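PDB 3FWK: FMN Adenylyltransferase from Candida glabrata, which catalyses the transfer of an adenylyl group from ATP to FMN, the step of flavin biosynthesis that yields FAD. Local coordinates for residues 217-222 / 275-280. Residues are numbered along the deposited sequence; the frame is centred on the assembly and turned at random.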
loop_
_atom_site.group_PDB
_atom_site.type_symbol
_atom_site.label_atom_id
_atom_site.label_comp_id
_atom_site.label_asym_id
_atom_site.label_seq_id
_atom_site.Cartn_x
_atom_site.Cartn_y
_atom_site.Cartn_z
ATOM N N CYS A 217 0.394 -2.709 7.995
ATOM C CA CYS A 217 1.172 -1.964 8.982
ATOM C C CYS A 217 0.307 -1.619 10.180
ATOM O O CYS A 217 -0.707 -0.914 10.028
ATOM C CB CYS A 217 1.741 -0.721 8.369
ATOM S SG CYS A 217 2.781 0.215 9.560
ATOM N N GLU A 218 0.668 -2.091 11.376
ATOM C CA GLU A 218 -0.274 -2.008 12.471
ATOM C C GLU A 218 -0.396 -0.618 13.073
ATOM O O GLU A 218 -1.264 -0.377 13.909
ATOM C CB GLU A 218 -0.033 -3.125 13.525
ATOM C CG GLU A 218 -0.645 -4.477 13.123
ATOM C CD GLU A 218 -2.173 -4.444 13.133
ATOM O OE1 GLU A 218 -2.760 -4.620 12.066
ATOM O OE2 GLU A 218 -2.780 -4.200 14.198
ATOM N N LEU A 219 0.397 0.356 12.601
ATOM C CA LEU A 219 0.124 1.742 12.989
ATOM C C LEU A 219 -1.309 2.185 12.664
ATOM O O LEU A 219 -1.887 2.978 13.402
ATOM C CB LEU A 219 1.137 2.705 12.349
ATOM C CG LEU A 219 2.561 2.542 12.899
ATOM C CD1 LEU A 219 3.520 3.400 12.069
ATOM C CD2 LEU A 219 2.649 2.864 14.413
ATOM N N TYR A 220 -1.879 1.713 11.549
ATOM C CA TYR A 220 -3.249 2.140 11.211
ATOM C C TYR A 220 -4.226 1.755 12.301
ATOM O O TYR A 220 -5.185 2.493 12.579
ATOM C CB TYR A 220 -3.669 1.541 9.861
ATOM C CG TYR A 220 -2.802 1.983 8.715
ATOM C CD1 TYR A 220 -2.629 3.340 8.415
ATOM C CD2 TYR A 220 -2.117 1.028 7.939
ATOM C CE1 TYR A 220 -1.801 3.728 7.345
ATOM C CE2 TYR A 220 -1.315 1.417 6.861
ATOM C CZ TYR A 220 -1.165 2.736 6.587
ATOM O OH TYR A 220 -0.337 3.068 5.541
ATOM N N ARG A 221 -3.998 0.619 12.969
ATOM C CA ARG A 221 -4.864 0.165 14.051
ATOM C C ARG A 221 -4.946 1.180 15.195
ATOM O O ARG A 221 -5.914 1.176 15.935
ATOM C CB ARG A 221 -4.373 -1.219 14.528
ATOM C CG ARG A 221 -5.122 -1.787 15.729
ATOM C CD ARG A 221 -6.589 -2.189 15.354
ATOM N NE ARG A 221 -7.285 -2.683 16.554
ATOM C CZ ARG A 221 -7.846 -1.896 17.464
ATOM N NH1 ARG A 221 -7.889 -0.569 17.308
ATOM N NH2 ARG A 221 -8.403 -2.435 18.542
ATOM N N TYR A 222 -3.889 1.962 15.370
ATOM C CA TYR A 222 -3.780 2.900 16.474
ATOM C C TYR A 222 -4.253 4.306 16.127
ATOM O O TYR A 222 -4.127 5.223 16.941
ATOM C CB TYR A 222 -2.339 2.919 17.006
ATOM C CG TYR A 222 -2.000 1.634 17.771
ATOM C CD1 TYR A 222 -2.013 1.624 19.159
ATOM C CD2 TYR A 222 -1.659 0.466 17.113
ATOM C CE1 TYR A 222 -1.743 0.459 19.885
ATOM C CE2 TYR A 222 -1.400 -0.710 17.818
ATOM C CZ TYR A 222 -1.438 -0.702 19.203
ATOM O OH TYR A 222 -1.184 -1.853 19.912
ATOM N N ASP A 275 8.056 -1.339 19.838
ATOM C CA ASP A 275 8.039 -0.852 21.217
ATOM C C ASP A 275 8.123 0.667 21.311
ATOM O O ASP A 275 7.475 1.284 22.135
ATOM C CB ASP A 275 9.217 -1.425 22.017
ATOM C CG ASP A 275 9.077 -2.896 22.306
ATOM O OD1 ASP A 275 10.097 -3.491 22.733
ATOM O OD2 ASP A 275 7.978 -3.476 22.127
ATOM N N GLU A 276 8.967 1.268 20.479
ATOM C CA GLU A 276 9.194 2.709 20.526
ATOM C C GLU A 276 7.969 3.458 20.017
ATOM O O GLU A 276 7.660 4.574 20.493
ATOM C CB GLU A 276 10.463 3.107 19.747
ATOM C CG GLU A 276 10.401 2.823 18.243
ATOM C CD GLU A 276 11.713 3.063 17.494
ATOM O OE1 GLU A 276 11.842 4.112 16.825
ATOM O OE2 GLU A 276 12.579 2.141 17.525
ATOM N N ASP A 277 7.232 2.849 19.074
ATOM C CA ASP A 277 6.024 3.485 18.548
ATOM C C ASP A 277 4.866 3.371 19.542
ATOM O O ASP A 277 4.092 4.300 19.721
ATOM C CB ASP A 277 5.660 2.906 17.180
ATOM C CG ASP A 277 6.648 3.335 16.100
ATOM O OD1 ASP A 277 7.266 4.407 16.260
ATOM O OD2 ASP A 277 6.820 2.613 15.082
ATOM N N LEU A 278 4.775 2.247 20.268
ATOM C CA LEU A 278 3.764 2.144 21.306
ATOM C C LEU A 278 3.996 3.180 22.405
ATOM O O LEU A 278 3.040 3.793 22.875
ATOM C CB LEU A 278 3.725 0.716 21.891
ATOM C CG LEU A 278 2.662 0.529 22.978
ATOM C CD1 LEU A 278 1.206 0.690 22.401
ATOM C CD2 LEU A 278 2.793 -0.815 23.654
ATOM N N VAL A 279 5.252 3.413 22.793
ATOM C CA VAL A 279 5.547 4.424 23.804
ATOM C C VAL A 279 5.063 5.795 23.320
ATOM O O VAL A 279 4.435 6.542 24.038
ATOM C CB VAL A 279 7.067 4.427 24.125
ATOM C CG1 VAL A 279 7.392 5.620 25.023
ATOM C CG2 VAL A 279 7.461 3.136 24.847
ATOM N N LYS A 280 5.341 6.132 22.069
ATOM C CA LYS A 280 4.905 7.432 21.559
ATOM C C LYS A 280 3.387 7.559 21.541
ATOM O O LYS A 280 2.835 8.626 21.841
ATOM C CB LYS A 280 5.453 7.633 20.160
ATOM C CG LYS A 280 6.957 7.945 20.147
ATOM C CD LYS A 280 7.481 8.275 18.740
ATOM C CE LYS A 280 7.555 7.047 17.879
ATOM N NZ LYS A 280 7.919 7.359 16.460
#
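L219 and D277 meet where the loop between helices 202-212 and 253-257 lies against helix 275-282, about 17 Å, centre to centre, from the middle of this Rossmann-like alpha/beta protein. L219 can be followed outward from its backbone. CB and CG lie too far from 275-280 for contact and serve to carry the two methyls. With CG anti to the carbonyl carbon (chi1 -68°) and chi2 near 172°, CD2 is brought to D277, whereas CD1 has no partner on the helix segment within 4.2 Å. CD2 touches CB of D277 at 4.1 Å, the two side chains crossing nearly at right angles, while F118 and T120 pack round the leucine from elsewhere in the chain. A branched, wholly apolar tip suits this buried spot, because the methylene of D277 makes the closest approach while its oxygens find polar partners: OD1 and NZ of K280 form a salt bridge at 3.0 Å, its hydrogen bond weak, and OD2 is hydrogen-bonded to the hydroxyl of T120. Two partners, one weakly bonded, probably limit the rotation of the carboxylate. Nearer solvent, CE1 of Y222 lies 3.9 Å from CD1 of L278; both residues are partly exposed, and ring carbon and methyl supply apolar contact. No hydrogen bond spans the two segments. The junction therefore rests on two apolar touches, with D277 tying helix 275-282 to helix 119-131 through T120.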